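Local coordinates for XPF endonuclease (Aeropyrum pernix, PDB 2BGW) that cuts DNA at branched or junction structures as a magnesium-binding, structure-specific endonuclease of the XPF/ERCC4 family, linked to nucleotide excision repair, at the interface of chains A and B. Coordinates in Å, arbitrary orientation; residue numbers count along the deposited sequence, not the author numbering. Chains: chain A/B, XPF endonuclease.

Contact 1: the interface of chains A and B. Residues chain A 89-90, 103, 119; chain B 90, 119-121.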
ATOM      1  N   PRO A  89      18.563   0.784   8.312  1.00 36.08           N
ATOM      2  CA  PRO A  89      18.447   2.065   8.980  1.00 36.17           C
ATOM      3  C   PRO A  89      17.785   3.097   8.109  1.00 36.35           C
ATOM      4  O   PRO A  89      18.113   3.230   6.938  1.00 36.36           O
ATOM      5  CB  PRO A  89      19.896   2.451   9.240  1.00 36.02           C
ATOM      6  CG  PRO A  89      20.572   1.146   9.340  1.00 36.30           C
ATOM      7  CD  PRO A  89      19.967   0.360   8.236  1.00 36.33           C
ATOM      8  N   PRO A  90      16.841   3.824   8.689  1.00 36.66           N
ATOM      9  CA  PRO A  90      16.066   4.791   7.965  1.00 36.79           C
ATOM     10  C   PRO A  90      16.933   5.676   7.115  1.00 37.25           C
ATOM     11  O   PRO A  90      16.579   5.937   5.990  1.00 37.95           O
ATOM     12  CB  PRO A  90      15.420   5.588   9.074  1.00 36.87           C
ATOM     13  CG  PRO A  90      15.208   4.570  10.147  1.00 36.85           C
ATOM     14  CD  PRO A  90      16.444   3.743  10.105  1.00 36.77           C
ATOM     15  N   TYR A 103      13.075  11.952   5.900  1.00 35.94           N
ATOM     16  CA  TYR A 103      11.990  11.944   6.864  1.00 35.91           C
ATOM     17  C   TYR A 103      10.795  12.712   6.309  1.00 35.79           C
ATOM     18  O   TYR A 103       9.653  12.302   6.508  1.00 36.22           O
ATOM     19  CB  TYR A 103      12.418  12.503   8.231  1.00 36.32           C
ATOM     20  CG  TYR A 103      13.455  11.673   8.959  1.00 37.30           C
ATOM     21  CD1 TYR A 103      14.737  12.178   9.209  1.00 37.58           C
ATOM     22  CD2 TYR A 103      13.167  10.376   9.400  1.00 39.41           C
ATOM     23  CE1 TYR A 103      15.714  11.415   9.878  1.00 36.70           C
ATOM     24  CE2 TYR A 103      14.142   9.604  10.083  1.00 39.41           C
ATOM     25  CZ  TYR A 103      15.412  10.143  10.310  1.00 37.48           C
ATOM     26  OH  TYR A 103      16.365   9.403  10.957  1.00 37.12           O
ATOM     27  N   ASN A 119       9.490   0.057   9.561  1.00 31.87           N
ATOM     28  CA  ASN A 119      10.933  -0.076   9.416  1.00 32.41           C
ATOM     29  C   ASN A 119      11.417  -1.434   9.933  1.00 31.87           C
ATOM     30  O   ASN A 119      11.181  -1.763  11.080  1.00 32.25           O
ATOM     31  CB  ASN A 119      11.677   1.088  10.110  1.00 33.06           C
ATOM     32  CG  ASN A 119      13.208   1.021   9.896  1.00 35.83           C
ATOM     33  OD1 ASN A 119      14.000   1.022  10.848  1.00 36.45           O
ATOM     34  ND2 ASN A 119      13.617   0.919   8.635  1.00 38.71           N
TER
ATOM     35  N   PRO B  90      14.554  -0.551  15.694  1.00 36.44           N
ATOM     36  CA  PRO B  90      13.314  -1.260  16.016  1.00 36.24           C
ATOM     37  C   PRO B  90      13.534  -2.371  17.047  1.00 36.21           C
ATOM     38  O   PRO B  90      12.710  -2.575  17.929  1.00 36.06           O
ATOM     39  CB  PRO B  90      12.915  -1.867  14.672  1.00 35.84           C
ATOM     40  CG  PRO B  90      13.526  -0.999  13.693  1.00 35.93           C
ATOM     41  CD  PRO B  90      14.824  -0.572  14.249  1.00 36.20           C
ATOM     42  N   ASN B 119       9.905   5.253  12.128  1.00 33.56           N
ATOM     43  CA  ASN B 119      11.104   4.945  12.866  1.00 33.77           C
ATOM     44  C   ASN B 119      12.174   5.985  12.538  1.00 33.18           C
ATOM     45  O   ASN B 119      12.594   6.118  11.395  1.00 33.43           O
ATOM     46  CB  ASN B 119      11.581   3.537  12.527  1.00 34.42           C
ATOM     47  CG  ASN B 119      12.867   3.181  13.247  1.00 36.57           C
ATOM     48  OD1 ASN B 119      13.943   3.127  12.641  1.00 39.31           O
ATOM     49  ND2 ASN B 119      12.771   2.966  14.559  1.00 38.52           N
ATOM     50  N   THR B 120      12.604   6.731  13.541  1.00 32.55           N
ATOM     51  CA  THR B 120      13.682   7.684  13.366  1.00 31.34           C
ATOM     52  C   THR B 120      14.918   7.138  14.065  1.00 31.25           C
ATOM     53  O   THR B 120      14.819   6.216  14.852  1.00 31.02           O
ATOM     54  CB  THR B 120      13.308   9.029  13.968  1.00 31.30           C
ATOM     55  OG1 THR B 120      12.996   8.840  15.346  1.00 30.87           O
ATOM     56  CG2 THR B 120      12.119   9.621  13.259  1.00 29.26           C
ATOM     57  N   MET B 121      16.078   7.717  13.788  1.00 31.50           N
ATOM     58  CA  MET B 121      17.337   7.218  14.344  1.00 31.79           C
ATOM     59  C   MET B 121      17.786   7.950  15.580  1.00 31.81           C
ATOM     60  O   MET B 121      18.693   7.494  16.251  1.00 31.89           O
ATOM     61  CB  MET B 121      18.435   7.311  13.316  1.00 31.02           C
ATOM     62  CG  MET B 121      18.058   6.682  12.034  1.00 31.64           C
ATOM     63  SD  MET B 121      19.511   6.158  11.133  1.00 33.40           S
ATOM     64  CE  MET B 121      20.399   5.079  12.285  1.00 31.74           C
TER
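In the ERCC4 nuclease domain, strand 116-120 of each chain ends near the dimer axis, where A:Asn119 and B:Asn119 lie alongside each other, CB against CB at 3.4 Å. In both, CG anti to the backbone N (chi1 -176° in A:Asn119) carries the amide beyond the strand and beside its twin, the amide planes 15° apart. As modelled, the OD1 oxygens of A:Asn119 and B:Asn119 face each other at 2.8 Å, a doubtful clash of acceptors. Turning one amide over would remove the conflict, though the near-stacked planes are poorly placed for a straight bond.

A:Pro90 crosses B:Asn119 at about a right angle, its ring atom CG 3.3 Å from the backbone O of B:Asn119. A rigid, apolar proline ring gives a smooth surface for the flexible B:Met121, whose CG lies 3.9 Å from CD of A:Pro90. Its SD and CE, bent at chi3 (55°), both pass near CB of A:Pro89, CE at 4.1 Å.

On the other flank, the methyl CG2 of B:Thr120 stands above the ring plane of A:Tyr103, from helix 99-112, just beyond the ring's edge and 3.8 Å from CE2. The phenol OH of A:Tyr103 takes a weak hydrogen bond from the backbone N of B:Met121 (3.3 Å).

Contact 2: the interface of chains A and B. Residues chain A 118-121, 125, 128-129; chain B 103, 106-107.
B:Tyr103 inserts its ring between strand 116-120 and helix 123-137 of chain A, hiding 72 Å² of its surface. The polar part of this contact lies at the phenol tip, where the backbone N of A:Met121 donates a hydrogen bond of 3.2 Å to OH of B:Tyr103, with 155° at the hydrogen. Tyrosine suits the place because its long flat body can be buried while its end still accepts a bond.

The closer ring contacts come from the helix, while the strand backbone at A:Asn119 and A:Thr120 borders the CE2 edge. A:Gly125 lies over one face, its CA 4.0 Å from the ring centroid of B:Tyr103 in a CH-pi contact; lacking a side chain, glycine lets the ring approach the helix backbone. On the same side, nearer the root of the ring, the A:Val129 methyl CG2 is 3.4 Å from CD2 of B:Tyr103. A:Leu128 flanks the rim, its CD1 3.9 Å from CD1 of the tyrosine.

Apolar packing continues between the methionines. A:Met118, bent at chi2 (-95°) and chi3, folds its methyl CE against the extended B:Met106, 3.8 Å from the latter's SD. Such unbranched chains adapt readily to each other.

Within the nuclease fold, helix 99-113 of chain B thus presents one side, with B:Tyr103 and B:Met106, to the strand and helix of the partner.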
ATOM      1  N   MET A 118       6.633   0.644   7.669  1.00 31.02           N
ATOM      2  CA  MET A 118       7.220  -0.157   8.730  1.00 31.87           C
ATOM      3  C   MET A 118       8.711  -0.094   8.498  1.00 31.90           C
ATOM      4  O   MET A 118       9.157  -0.195   7.346  1.00 32.23           O
ATOM      5  CB  MET A 118       6.794  -1.624   8.638  1.00 32.05           C
ATOM      6  CG  MET A 118       5.315  -1.890   8.647  1.00 34.20           C
ATOM      7  SD  MET A 118       4.542  -2.289  10.234  1.00 38.65           S
ATOM      8  CE  MET A 118       5.889  -3.055  11.116  1.00 40.22           C
ATOM      9  N   ASN A 119       9.490   0.057   9.561  1.00 31.87           N
ATOM     10  CA  ASN A 119      10.933  -0.076   9.416  1.00 32.41           C
ATOM     11  C   ASN A 119      11.417  -1.434   9.933  1.00 31.87           C
ATOM     12  O   ASN A 119      11.181  -1.763  11.080  1.00 32.25           O
ATOM     13  CB  ASN A 119      11.677   1.088  10.110  1.00 33.06           C
ATOM     14  CG  ASN A 119      13.208   1.021   9.896  1.00 35.83           C
ATOM     15  OD1 ASN A 119      14.000   1.022  10.848  1.00 36.45           O
ATOM     16  ND2 ASN A 119      13.617   0.919   8.635  1.00 38.71           N
ATOM     17  N   THR A 120      12.071  -2.234   9.103  1.00 31.35           N
ATOM     18  CA  THR A 120      12.648  -3.487   9.602  1.00 31.45           C
ATOM     19  C   THR A 120      14.203  -3.426   9.656  1.00 32.34           C
ATOM     20  O   THR A 120      14.825  -2.564   9.018  1.00 33.57           O
ATOM     21  CB  THR A 120      12.181  -4.719   8.779  1.00 31.07           C
ATOM     22  OG1 THR A 120      12.714  -4.662   7.464  1.00 29.80           O
ATOM     23  CG2 THR A 120      10.696  -4.779   8.667  1.00 30.53           C
ATOM     24  N   MET A 121      14.842  -4.325  10.391  1.00 32.13           N
ATOM     25  CA  MET A 121      16.296  -4.305  10.446  1.00 32.79           C
ATOM     26  C   MET A 121      17.013  -5.101   9.389  1.00 32.67           C
ATOM     27  O   MET A 121      18.094  -4.712   8.954  1.00 33.33           O
ATOM     28  CB  MET A 121      16.787  -4.677  11.822  1.00 32.18           C
ATOM     29  CG  MET A 121      16.560  -3.499  12.691  1.00 33.71           C
ATOM     30  SD  MET A 121      17.094  -3.632  14.369  1.00 35.63           S
ATOM     31  CE  MET A 121      18.891  -3.577  14.235  1.00 36.29           C
ATOM     32  N   GLY A 125      13.278  -9.512   9.545  1.00 30.04           N
ATOM     33  CA  GLY A 125      12.323  -8.585  10.109  1.00 29.82           C
ATOM     34  C   GLY A 125      11.180  -8.333   9.141  1.00 29.62           C
ATOM     35  O   GLY A 125      10.008  -8.298   9.524  1.00 29.64           O
ATOM     36  N   LEU A 128       9.091 -11.295   9.065  1.00 26.23           N
ATOM     37  CA  LEU A 128       8.197 -11.338  10.208  1.00 26.65           C
ATOM     38  C   LEU A 128       6.997 -10.398  10.054  1.00 27.01           C
ATOM     39  O   LEU A 128       5.864 -10.776  10.339  1.00 27.32           O
ATOM     40  CB  LEU A 128       8.956 -11.069  11.508  1.00 26.43           C
ATOM     41  CG  LEU A 128       9.949 -12.189  11.841  1.00 26.24           C
ATOM     42  CD1 LEU A 128      11.092 -11.696  12.710  1.00 26.24           C
ATOM     43  CD2 LEU A 128       9.233 -13.353  12.497  1.00 25.54           C
ATOM     44  N   VAL A 129       7.245  -9.183   9.593  1.00 27.00           N
ATOM     45  CA  VAL A 129       6.199  -8.185   9.472  1.00 27.19           C
ATOM     46  C   VAL A 129       5.203  -8.641   8.426  1.00 27.79           C
ATOM     47  O   VAL A 129       3.988  -8.515   8.604  1.00 27.87           O
ATOM     48  CB  VAL A 129       6.809  -6.821   9.081  1.00 27.28           C
ATOM     49  CG1 VAL A 129       5.756  -5.771   8.830  1.00 26.31           C
ATOM     50  CG2 VAL A 129       7.702  -6.363  10.176  1.00 26.95           C
TER
ATOM     51  N   TYR B 103       7.769  -7.064  15.946  1.00 26.47           N
ATOM     52  CA  TYR B 103       7.231  -6.780  14.644  1.00 26.26           C
ATOM     53  C   TYR B 103       5.760  -7.103  14.581  1.00 26.40           C
ATOM     54  O   TYR B 103       4.978  -6.356  13.981  1.00 26.36           O
ATOM     55  CB  TYR B 103       7.967  -7.604  13.638  1.00 26.28           C
ATOM     56  CG  TYR B 103       9.377  -7.139  13.418  1.00 26.78           C
ATOM     57  CD1 TYR B 103      10.457  -7.977  13.693  1.00 26.98           C
ATOM     58  CD2 TYR B 103       9.633  -5.867  12.934  1.00 24.66           C
ATOM     59  CE1 TYR B 103      11.752  -7.557  13.461  1.00 28.24           C
ATOM     60  CE2 TYR B 103      10.911  -5.445  12.702  1.00 26.01           C
ATOM     61  CZ  TYR B 103      11.977  -6.281  12.963  1.00 27.64           C
ATOM     62  OH  TYR B 103      13.272  -5.837  12.734  1.00 28.31           O
ATOM     63  N   MET B 106       3.978  -4.412  15.872  1.00 28.28           N
ATOM     64  CA  MET B 106       3.972  -3.299  14.945  1.00 29.42           C
ATOM     65  C   MET B 106       2.887  -3.522  13.910  1.00 28.84           C
ATOM     66  O   MET B 106       2.197  -2.570  13.521  1.00 29.13           O
ATOM     67  CB  MET B 106       5.316  -3.165  14.268  1.00 29.95           C
ATOM     68  CG  MET B 106       6.410  -2.684  15.174  1.00 30.56           C
ATOM     69  SD  MET B 106       7.963  -2.818  14.298  1.00 32.32           S
ATOM     70  CE  MET B 106       8.983  -1.921  15.470  1.00 33.07           C
ATOM     71  N   ALA B 107       2.731  -4.782  13.491  1.00 27.49           N
ATOM     72  CA  ALA B 107       1.681  -5.177  12.577  1.00 26.77           C
ATOM     73  C   ALA B 107       0.284  -4.943  13.176  1.00 27.12           C
ATOM     74  O   ALA B 107      -0.607  -4.372  12.518  1.00 27.36           O
ATOM     75  CB  ALA B 107       1.859  -6.589  12.214  1.00 26.52           C
TER

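Contact 3: the interface of chains A and B. Residues chain A 218-219; chain B 157, 160, 176, 179-180.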
ATOM      1  N   TYR A 218     -10.665   2.268 -33.960  1.00 45.84           N
ATOM      2  CA  TYR A 218      -9.420   2.930 -33.813  1.00 46.69           C
ATOM      3  C   TYR A 218      -8.920   3.322 -35.190  1.00 47.82           C
ATOM      4  O   TYR A 218      -8.494   2.465 -35.961  1.00 48.32           O
ATOM      5  CB  TYR A 218      -8.460   1.973 -33.115  1.00 46.27           C
ATOM      6  CG  TYR A 218      -7.014   2.422 -33.032  1.00 46.09           C
ATOM      7  CD1 TYR A 218      -6.579   3.288 -32.016  1.00 44.34           C
ATOM      8  CD2 TYR A 218      -6.069   1.947 -33.954  1.00 46.68           C
ATOM      9  CE1 TYR A 218      -5.245   3.678 -31.935  1.00 44.77           C
ATOM     10  CE2 TYR A 218      -4.732   2.336 -33.885  1.00 46.85           C
ATOM     11  CZ  TYR A 218      -4.326   3.206 -32.877  1.00 45.76           C
ATOM     12  OH  TYR A 218      -3.001   3.579 -32.834  1.00 45.07           O
ATOM     13  N   LYS A 219      -8.985   4.620 -35.495  1.00 49.02           N
ATOM     14  CA  LYS A 219      -8.359   5.217 -36.699  1.00 49.55           C
ATOM     15  C   LYS A 219      -6.808   5.275 -36.602  1.00 49.99           C
ATOM     16  O   LYS A 219      -6.063   4.605 -37.346  1.00 50.11           O
ATOM     17  CB  LYS A 219      -8.919   6.634 -36.923  1.00 49.42           C
TER
ATOM     18  N   ARG B 157      -9.313   7.363 -28.109  1.00 55.63           N
ATOM     19  CA  ARG B 157      -8.076   6.741 -28.617  1.00 55.24           C
ATOM     20  C   ARG B 157      -6.972   6.483 -27.542  1.00 54.12           C
ATOM     21  O   ARG B 157      -6.276   5.459 -27.560  1.00 53.52           O
ATOM     22  CB  ARG B 157      -7.566   7.568 -29.820  1.00 55.83           C
ATOM     23  CG  ARG B 157      -6.092   8.105 -29.781  1.00 58.32           C
ATOM     24  CD  ARG B 157      -5.133   7.185 -30.508  1.00 60.88           C
ATOM     25  NE  ARG B 157      -5.714   6.840 -31.792  1.00 65.17           N
ATOM     26  CZ  ARG B 157      -5.164   7.106 -32.971  1.00 67.87           C
ATOM     27  NH1 ARG B 157      -3.965   7.690 -33.038  1.00 68.90           N
ATOM     28  NH2 ARG B 157      -5.808   6.753 -34.082  1.00 68.91           N
ATOM     29  N   GLN B 160      -7.762   3.960 -24.672  1.00 47.20           N
ATOM     30  CA  GLN B 160      -7.627   2.650 -25.280  1.00 46.20           C
ATOM     31  C   GLN B 160      -6.206   2.152 -25.159  1.00 45.81           C
ATOM     32  O   GLN B 160      -5.990   1.005 -24.753  1.00 46.02           O
ATOM     33  CB  GLN B 160      -8.026   2.687 -26.748  1.00 46.08           C
ATOM     34  CG  GLN B 160      -9.509   2.740 -26.986  1.00 46.22           C
ATOM     35  CD  GLN B 160      -9.884   3.146 -28.410  1.00 46.40           C
ATOM     36  OE1 GLN B 160      -9.034   3.542 -29.227  1.00 45.78           O
ATOM     37  NE2 GLN B 160     -11.177   3.060 -28.710  1.00 46.54           N
ATOM     38  N   GLU B 176      -0.620  -0.243 -29.838  1.00 47.98           N
ATOM     39  CA  GLU B 176      -0.861   0.292 -31.211  1.00 48.09           C
ATOM     40  C   GLU B 176      -1.282  -0.838 -32.144  1.00 47.56           C
ATOM     41  O   GLU B 176      -2.406  -0.866 -32.652  1.00 47.48           O
ATOM     42  CB  GLU B 176       0.420   0.900 -31.832  1.00 48.50           C
ATOM     43  CG  GLU B 176       1.193   1.969 -31.028  1.00 51.24           C
ATOM     44  CD  GLU B 176       0.716   3.401 -31.282  1.00 53.70           C
ATOM     45  OE1 GLU B 176      -0.208   3.592 -32.103  1.00 55.82           O
ATOM     46  OE2 GLU B 176       1.265   4.339 -30.661  1.00 53.72           O
ATOM     47  N   LEU B 179      -4.522  -2.497 -31.642  1.00 43.82           N
ATOM     48  CA  LEU B 179      -5.651  -1.716 -32.103  1.00 44.04           C
ATOM     49  C   LEU B 179      -5.709  -1.577 -33.641  1.00 44.84           C
ATOM     50  O   LEU B 179      -6.800  -1.493 -34.234  1.00 44.80           O
ATOM     51  CB  LEU B 179      -5.683  -0.377 -31.393  1.00 43.37           C
ATOM     52  CG  LEU B 179      -6.299  -0.488 -30.008  1.00 42.28           C
ATOM     53  CD1 LEU B 179      -6.108   0.807 -29.266  1.00 41.83           C
ATOM     54  CD2 LEU B 179      -7.762  -0.834 -30.085  1.00 40.58           C
ATOM     55  N   GLU B 180      -4.549  -1.581 -34.292  1.00 45.32           N
ATOM     56  CA  GLU B 180      -4.544  -1.713 -35.748  1.00 46.07           C
ATOM     57  C   GLU B 180      -5.284  -2.994 -36.237  1.00 45.55           C
ATOM     58  O   GLU B 180      -6.206  -2.879 -37.065  1.00 45.70           O
ATOM     59  CB  GLU B 180      -3.133  -1.542 -36.337  1.00 46.52           C
ATOM     60  CG  GLU B 180      -2.862  -0.074 -36.782  1.00 50.02           C
ATOM     61  CD  GLU B 180      -1.526   0.508 -36.265  1.00 53.86           C
ATOM     62  OE1 GLU B 180      -0.469  -0.165 -36.411  1.00 54.84           O
ATOM     63  OE2 GLU B 180      -1.538   1.645 -35.717  1.00 54.93           O
TER
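A:Tyr218, near the C-terminus of chain A, plugs into the helix-hairpin-helix domain of chain B, between helices 156-165 and 172-182, hiding 130 Å² of its surface. Its CG stands anti to the backbone N (chi1 172°), which points the ring away from its own chain into the partner.

The tight part is the sandwich around that ring. Over one face, toward the rim, lies the guanidinium of B:Arg157, its NH2 4.1 Å from the ring centroid of A:Tyr218 in a cation-pi contact. Arginine suits this place: its long chain, bent at chi2 and chi3, reaches across, and its flat, probably cationic group can cover an aromatic face, though the planes remain 37° apart. The opposite face rests on B:Leu179, whose CB sits 3.5 Å from the same centroid, a CH-pi contact for which an apolar chain is well fitted. At the tip, the phenol OH of A:Tyr218 can donate a hydrogen bond to the carboxylate oxygen OE1 of B:Glu176 (2.9 Å), though a bent one, since OE1 lies nearly in line with the C-O bond.

The ring's borders are held more loosely. B:Glu180 places OE2 in the ring plane, 3.7 Å from CE2 of A:Tyr218, where its negative charge may favour the positive edge of the aromatic C-H groups. B:Gln160 brings its amide OE1 to 3.7 Å from CD1 of the tyrosine. The final residue, A:Lys219, has an incomplete side chain; its CA lies at the edge of the B:Arg157 guanidinium.

Contacts 1 and 2 are neighbours, the centres of their C-alpha atoms about 11 Å apart. They carry the two symmetry-related Tyr103-Met121 pairs, and the shared A:Asn119, near the end of strand 116-120, makes them one continuous nuclease-domain interface. Contact 3 lies far off, its centre about 48 Å from that of contact 1 and 46 Å from that of contact 2, and joins the tail of chain A to the helix-hairpin-helix domain of chain B. The chains are therefore held at the nuclease domains and, separately, at the helix-hairpin-helix ends, as expected of a homodimeric archaeal XPF, which could leave the domains some freedom to move relative to each other.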